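Local coordinates for protein E3 ubiquitin ligase RavN (Legionella pneumophila, PDB 5MIY) that acts as a Legionella pneumophila E3 ubiquitin ligase, probably promoting the transfer of ubiquitin to target proteins in the host cell, at residues S37-S42 against P49-T54; T8-D11 against E16-V19; K65-H70 against L75-D80. One frame throughout, in Å; residues are numbered along the deposited sequence.

In the fold
Read from the N terminus, the three contacts come in series, each finished before the next begins, so none nest or cross. Interaction 2 closes first, pairing strands 8-11 and 16-19 across a four-residue turn. Interaction 1 folds the loop after strand 35-41 back onto that strand, which is an outermost strand of the four-stranded sheet. Interaction 3 then folds the first part of the loop after helix 64-68 back against the helix. In space they meet as well: Ser42 of interaction 1 bonds Asp11 of the hairpin, Ile38 packs on Leu67 and Leu76 of interaction 3, and the backbone of Thr8 pairs with that of Asp80. The sheet edge therefore touches both of the other contacts.

Interaction 1 (S37-S42 against P49-T54); sequences SIKAIS and PSDPTT
Lys39 reaches over to the 49-54 loop and spends its ammonium on a threonine hydroxyl rather than on the aspartate beside it: NZ donates to Thr53 OG1 at 2.8 Å, whereas NZ and Asp51 OD2 stand 4.5 Å apart, too far for a salt bridge. The lysine crosses the Asp51 side chain at about a right angle, and it is the aliphatic part that touches, with Lys39 CG 3.7 Å from Asp51 OD1. A bend at chi2 (-62°) followed by an extended end carries the amine past the carboxylate to Thr53. Thr54 CG2 comes up to the same end of the chain, 3.6 Å from Lys39 NZ.

The Asp51 carboxylate is shared between its own loop and the sheet. Its OD2 takes the backbone N of Thr54, three residues on, at 3.1 Å, an Asx motif in which the donor sits above the carboxylate plane; Thr54 OG1 uses the anti lone pair of the same oxygen at 2.8 Å. The other oxygen, OD1, is hydrogen-bonded to Tyr27 OH on the adjacent strand 25-32. Two donors from Thr54 and the Tyr27 hydroxyl should hold the carboxylate in a fixed orientation, and the nearby lysine would probably favour its negative charge.

The apolar end of the contact lies two residues further along the edge strand. Ile41 CG2 meets Pro52 CG at 4.3 Å, a loose touch in which Tyr27 also takes part, packing on both residues. Backbone bonds of Lys39 with Tyr27 and of Ile41 with Ile25 join the strand to 25-32, its neighbour in the four-stranded antiparallel sheet.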
# COMPACT_ATOMS: atom_id res chain seq x y z
N SER A 37 1.44 8.34 -3.45
CA SER A 37 0.16 7.92 -2.91
C SER A 37 0.37 6.91 -1.80
O SER A 37 1.19 5.99 -1.92
CB SER A 37 -0.74 7.32 -4.00
OG SER A 37 -1.98 6.90 -3.47
N ILE A 38 -0.38 7.07 -0.71
CA ILE A 38 -0.35 6.14 0.40
C ILE A 38 -1.36 5.02 0.14
O ILE A 38 -2.53 5.27 -0.15
CB ILE A 38 -0.63 6.86 1.73
CG1 ILE A 38 -0.29 5.96 2.91
CG2 ILE A 38 -2.06 7.39 1.79
CD1 ILE A 38 1.22 5.82 3.11
N LYS A 39 -0.89 3.77 0.22
CA LYS A 39 -1.74 2.61 -0.03
C LYS A 39 -1.81 1.73 1.21
O LYS A 39 -0.85 1.63 1.98
CB LYS A 39 -1.21 1.78 -1.21
CG LYS A 39 -1.05 2.57 -2.50
CD LYS A 39 -2.39 3.13 -2.98
CE LYS A 39 -2.25 3.77 -4.35
NZ LYS A 39 -3.54 4.25 -4.91
N ALA A 40 -2.96 1.09 1.40
CA ALA A 40 -3.16 0.16 2.49
C ALA A 40 -3.88 -1.08 1.96
O ALA A 40 -4.88 -0.95 1.25
CB ALA A 40 -3.95 0.79 3.63
N ILE A 41 -3.37 -2.26 2.29
CA ILE A 41 -3.98 -3.52 1.86
C ILE A 41 -4.03 -4.48 3.05
O ILE A 41 -3.23 -4.39 3.98
CB ILE A 41 -3.23 -4.16 0.66
CG1 ILE A 41 -1.82 -4.60 1.04
CG2 ILE A 41 -3.19 -3.19 -0.52
CD1 ILE A 41 -1.01 -5.16 -0.15
N SER A 42 -5.01 -5.39 3.02
CA SER A 42 -5.16 -6.31 4.14
C SER A 42 -4.17 -7.46 4.06
O SER A 42 -3.80 -8.04 5.09
CB SER A 42 -6.60 -6.84 4.23
OG SER A 42 -7.04 -7.45 3.02
N PRO A 49 1.98 -9.19 -7.58
CA PRO A 49 3.03 -8.74 -8.51
C PRO A 49 3.15 -7.23 -8.63
O PRO A 49 4.13 -6.76 -9.23
CB PRO A 49 2.57 -9.34 -9.84
CG PRO A 49 1.09 -9.29 -9.75
CD PRO A 49 0.76 -9.60 -8.30
N SER A 50 2.19 -6.49 -8.11
CA SER A 50 2.14 -5.03 -8.21
C SER A 50 1.08 -4.53 -7.25
O SER A 50 0.26 -5.30 -6.74
CB SER A 50 1.83 -4.58 -9.64
OG SER A 50 0.52 -4.99 -9.99
N ASP A 51 1.10 -3.22 -7.03
CA ASP A 51 0.09 -2.58 -6.19
C ASP A 51 -1.28 -2.71 -6.85
O ASP A 51 -1.40 -2.44 -8.05
CB ASP A 51 0.45 -1.12 -5.98
CG ASP A 51 -0.68 -0.34 -5.34
OD1 ASP A 51 -1.08 -0.70 -4.21
OD2 ASP A 51 -1.16 0.62 -5.96
N PRO A 52 -2.32 -3.12 -6.12
CA PRO A 52 -3.63 -3.35 -6.76
C PRO A 52 -4.21 -2.17 -7.55
O PRO A 52 -4.69 -2.37 -8.67
CB PRO A 52 -4.51 -3.74 -5.57
CG PRO A 52 -3.58 -4.46 -4.66
CD PRO A 52 -2.26 -3.69 -4.76
N THR A 53 -4.20 -0.95 -7.00
CA THR A 53 -4.91 0.15 -7.66
C THR A 53 -4.08 0.89 -8.70
O THR A 53 -4.66 1.51 -9.60
CB THR A 53 -5.43 1.16 -6.63
OG1 THR A 53 -4.34 1.73 -5.90
CG2 THR A 53 -6.40 0.49 -5.65
N THR A 54 -2.75 0.87 -8.62
CA THR A 54 -1.92 1.58 -9.58
C THR A 54 -1.07 0.66 -10.44
O THR A 54 -0.50 1.12 -11.44
CB THR A 54 -0.99 2.59 -8.89
OG1 THR A 54 0.03 1.89 -8.16
CG2 THR A 54 -1.77 3.51 -7.95

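Interaction 2 (T8-D11 against E16-V19); sequences TYFD and EDTV
Glu16 faces Asp11 at the turn end of a beta hairpin, strands 8-11 and 16-19 running antiparallel. This is a hydrogen-bonded pair: Asp11 N gives a 2.7 Å bond to Glu16 O, while the return bond from Glu16 N to Asp11 O is weak. The same Glu16 N lies over one face of the Phe10 ring, offset toward its rim.

Asp17 is next, in a non-hydrogen-bonded pair with Phe10. Its OD1 comes to the edge of the Phe10 ring in the ring plane, 3.6 Å from CD1, with carboxylate and ring 79° apart, and a water donating to OD1 links it to Thr8 OG1.

Thr18 makes the second hydrogen-bonded pair, with Tyr9. Its N and O bond Tyr9 O and Tyr9 N at 2.8 and 2.9 Å, and the two side chains run side by side; Thr18 CB sits over the tyrosine face, offset toward the rim, a CH-pi contact 4.0 Å from the centroid. With CG2 anti to the backbone N and OG1 beside it (chi1 -59°), the methyl lies 3.6 Å from Tyr9 OH and the hydroxyl near Asp11.

Val19 CG2 is 4.3 Å from Thr8 CG2. On the face bearing Thr18, one water accepts from Thr18 OG1 and donates to Glu16 OE1 and to Asp11 OD2, an oxygen that Ser42 OG also bonds.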
# COMPACT_ATOMS: atom_id res chain seq x y z
N THR A 8 -10.39 4.14 8.69
CA THR A 8 -10.56 3.02 7.77
C THR A 8 -9.88 3.32 6.43
O THR A 8 -9.55 4.46 6.10
CB THR A 8 -12.04 2.70 7.51
OG1 THR A 8 -12.65 3.76 6.76
CG2 THR A 8 -12.79 2.46 8.82
N TYR A 9 -9.68 2.25 5.67
CA TYR A 9 -9.21 2.32 4.30
C TYR A 9 -10.08 1.42 3.45
O TYR A 9 -10.61 0.41 3.93
CB TYR A 9 -7.73 1.90 4.18
CG TYR A 9 -7.45 0.45 4.52
CD1 TYR A 9 -7.39 0.02 5.85
CD2 TYR A 9 -7.23 -0.50 3.52
CE1 TYR A 9 -7.12 -1.30 6.17
CE2 TYR A 9 -6.95 -1.82 3.82
CZ TYR A 9 -6.90 -2.22 5.15
OH TYR A 9 -6.64 -3.54 5.45
N PHE A 10 -10.25 1.80 2.18
CA PHE A 10 -10.95 0.94 1.22
C PHE A 10 -9.98 -0.15 0.77
O PHE A 10 -9.11 0.09 -0.07
CB PHE A 10 -11.46 1.74 0.03
CG PHE A 10 -12.32 0.93 -0.90
CD1 PHE A 10 -13.64 0.67 -0.59
CD2 PHE A 10 -11.80 0.41 -2.08
CE1 PHE A 10 -14.44 -0.09 -1.44
CE2 PHE A 10 -12.59 -0.34 -2.93
CZ PHE A 10 -13.91 -0.59 -2.61
N ASP A 11 -10.14 -1.35 1.31
CA ASP A 11 -9.21 -2.43 1.03
C ASP A 11 -9.42 -2.93 -0.39
O ASP A 11 -10.50 -3.45 -0.69
CB ASP A 11 -9.39 -3.57 2.03
CG ASP A 11 -8.52 -4.77 1.72
OD1 ASP A 11 -7.39 -4.59 1.22
OD2 ASP A 11 -8.96 -5.91 1.97
N GLU A 16 -13.72 -3.27 0.21
CA GLU A 16 -14.55 -2.93 1.35
C GLU A 16 -13.77 -2.00 2.28
O GLU A 16 -12.55 -2.08 2.39
CB GLU A 16 -14.99 -4.18 2.11
CG GLU A 16 -13.91 -4.73 3.03
CD GLU A 16 -14.27 -6.07 3.63
OE1 GLU A 16 -13.43 -6.63 4.38
OE2 GLU A 16 -15.38 -6.57 3.36
N ASP A 17 -14.50 -1.12 2.94
CA ASP A 17 -13.90 -0.29 3.98
C ASP A 17 -13.49 -1.17 5.16
O ASP A 17 -14.26 -2.02 5.62
CB ASP A 17 -14.88 0.80 4.43
CG ASP A 17 -15.07 1.88 3.36
OD1 ASP A 17 -14.10 2.24 2.67
OD2 ASP A 17 -16.20 2.39 3.22
N THR A 18 -12.26 -0.97 5.65
CA THR A 18 -11.63 -1.85 6.63
C THR A 18 -10.95 -1.01 7.70
O THR A 18 -10.24 -0.05 7.38
CB THR A 18 -10.58 -2.75 5.95
OG1 THR A 18 -11.22 -3.56 4.94
CG2 THR A 18 -9.88 -3.65 6.97
N VAL A 19 -11.14 -1.38 8.97
CA VAL A 19 -10.50 -0.67 10.08
C VAL A 19 -8.99 -0.81 9.98
O VAL A 19 -8.45 -1.92 9.86
CB VAL A 19 -11.02 -1.17 11.44
CG1 VAL A 19 -10.11 -0.71 12.56
CG2 VAL A 19 -12.45 -0.70 11.68
O HOH W 1 -12.09 3.79 3.82
O HOH W 2 -6.30 -4.06 8.23
O HOH W 3 -10.50 -6.15 4.27

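Interaction 3 (K65-H70 against L75-D80); sequences KSLIDH and LLFEED. With SO4 (sulfate ion), chain E.
With chi1 at -177° the Leu67 side chain is thrown off the helix, CG opposite its backbone N, and chi2 (61°) turns CD1 toward Leu76 and Phe77 of the 75-80 loop. Leu67 CD1 touches Leu76 CD1 at 4.0 Å and Phe77 CE1 at 3.8 Å, filling the corner between the two; CG of Leu67 lies 4.0 Å from CZ of the same ring. The tail of Leu76 also reaches His70, where its CD1 meets CB at 3.7 Å.

This is hydrophobic packing of helix 64-68 and the residues after it against the following loop, without a hydrogen bond across. His70 N bonds Leu67 O, and His70 O comes to 3.7 Å from Phe77 CD1. Leu20 touches Leu67, Phe96 of helix 89-96 packs on Leu76, and Pro7 lies against Phe77.

The polar edge of His70 points to other partners. ND1 donates to O2 of a sulfate, probably from the crystallisation liquor, at 2.7 Å and 151° at the hydrogen, the sulfur lying in the ring plane; Asn73 ND2 holds the same ion. NE2 makes a weak hydrogen bond to Leu95 O.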
# COMPACT_ATOMS: atom_id res chain seq x y z
N LYS A 65 1.86 2.02 12.16
CA LYS A 65 1.75 2.94 13.29
C LYS A 65 1.93 4.39 12.86
O LYS A 65 1.27 5.28 13.40
CB LYS A 65 2.78 2.56 14.35
CG LYS A 65 2.62 3.31 15.67
CD LYS A 65 3.98 3.65 16.27
CE LYS A 65 3.84 4.48 17.54
NZ LYS A 65 3.71 3.64 18.76
N SER A 66 2.79 4.63 11.86
CA SER A 66 3.00 6.00 11.39
C SER A 66 1.74 6.58 10.76
O SER A 66 1.40 7.75 11.00
CB SER A 66 4.17 6.05 10.40
OG SER A 66 5.35 5.55 10.99
N LEU A 67 1.04 5.77 9.95
CA LEU A 67 -0.22 6.23 9.36
C LEU A 67 -1.29 6.42 10.43
O LEU A 67 -2.01 7.42 10.42
CB LEU A 67 -0.69 5.25 8.29
CG LEU A 67 -1.97 5.62 7.53
CD1 LEU A 67 -1.79 6.93 6.78
CD2 LEU A 67 -2.35 4.50 6.56
N ILE A 68 -1.40 5.47 11.37
CA ILE A 68 -2.41 5.57 12.43
C ILE A 68 -2.20 6.84 13.25
O ILE A 68 -3.16 7.52 13.62
CB ILE A 68 -2.37 4.32 13.33
CG1 ILE A 68 -2.83 3.07 12.56
CG2 ILE A 68 -3.24 4.52 14.59
CD1 ILE A 68 -2.44 1.78 13.25
N ASP A 69 -0.94 7.18 13.52
CA ASP A 69 -0.64 8.35 14.34
C ASP A 69 -0.94 9.66 13.62
O ASP A 69 -0.90 10.71 14.27
CB ASP A 69 0.81 8.30 14.79
CG ASP A 69 1.04 7.31 15.91
OD1 ASP A 69 0.04 6.87 16.52
OD2 ASP A 69 2.21 6.96 16.18
N HIS A 70 -1.23 9.61 12.32
CA HIS A 70 -1.64 10.78 11.56
C HIS A 70 -3.12 10.71 11.17
O HIS A 70 -3.53 11.34 10.19
CB HIS A 70 -0.79 10.93 10.29
CG HIS A 70 0.62 11.37 10.55
ND1 HIS A 70 0.92 12.61 11.09
CD2 HIS A 70 1.80 10.75 10.34
CE1 HIS A 70 2.23 12.73 11.20
NE2 HIS A 70 2.79 11.62 10.75
N LEU A 75 -4.81 15.87 5.42
CA LEU A 75 -4.16 15.48 4.18
C LEU A 75 -4.41 14.01 3.87
O LEU A 75 -4.68 13.64 2.72
CB LEU A 75 -2.66 15.75 4.27
CG LEU A 75 -1.90 15.94 2.96
CD1 LEU A 75 -2.75 16.65 1.91
CD2 LEU A 75 -0.63 16.72 3.25
N LEU A 76 -4.35 13.15 4.89
CA LEU A 76 -4.42 11.71 4.69
C LEU A 76 -5.82 11.14 4.90
O LEU A 76 -6.16 10.12 4.29
CB LEU A 76 -3.45 11.01 5.64
CG LEU A 76 -1.98 11.40 5.48
CD1 LEU A 76 -1.12 10.88 6.63
CD2 LEU A 76 -1.45 10.89 4.14
N PHE A 77 -6.65 11.77 5.73
CA PHE A 77 -7.96 11.24 6.08
C PHE A 77 -9.02 12.31 5.93
O PHE A 77 -8.84 13.44 6.39
CB PHE A 77 -7.97 10.69 7.51
CG PHE A 77 -7.17 9.43 7.68
CD1 PHE A 77 -5.82 9.49 8.00
CD2 PHE A 77 -7.77 8.19 7.53
CE1 PHE A 77 -5.08 8.34 8.16
CE2 PHE A 77 -7.04 7.03 7.69
CZ PHE A 77 -5.68 7.11 8.01
N GLU A 78 -10.13 11.94 5.30
CA GLU A 78 -11.31 12.80 5.17
C GLU A 78 -12.48 12.05 5.79
O GLU A 78 -13.00 11.09 5.20
CB GLU A 78 -11.59 13.16 3.71
CG GLU A 78 -10.37 13.15 2.79
CD GLU A 78 -9.36 14.23 3.12
OE1 GLU A 78 -8.18 14.09 2.70
OE2 GLU A 78 -9.73 15.21 3.80
N GLU A 79 -12.90 12.49 6.99
CA GLU A 79 -13.97 11.84 7.75
C GLU A 79 -13.58 10.40 8.12
O GLU A 79 -14.36 9.46 7.97
CB GLU A 79 -15.29 11.87 6.98
CG GLU A 79 -15.73 13.26 6.55
CD GLU A 79 -17.19 13.53 6.85
OE1 GLU A 79 -17.53 13.71 8.04
OE2 GLU A 79 -18.00 13.56 5.89
N ASP A 80 -12.34 10.26 8.60
CA ASP A 80 -11.77 9.00 9.08
C ASP A 80 -11.61 7.95 7.97
O ASP A 80 -11.49 6.76 8.27
CB ASP A 80 -12.59 8.41 10.23
CG ASP A 80 -11.94 8.64 11.59
OD1 ASP A 80 -10.79 9.13 11.62
OD2 ASP A 80 -12.58 8.33 12.62
S SO4 E . -1.16 15.23 12.57
O1 SO4 E . -2.20 16.16 12.13
O2 SO4 E . -0.24 14.98 11.47
O3 SO4 E . -1.78 13.97 12.99
O4 SO4 E . -0.42 15.80 13.69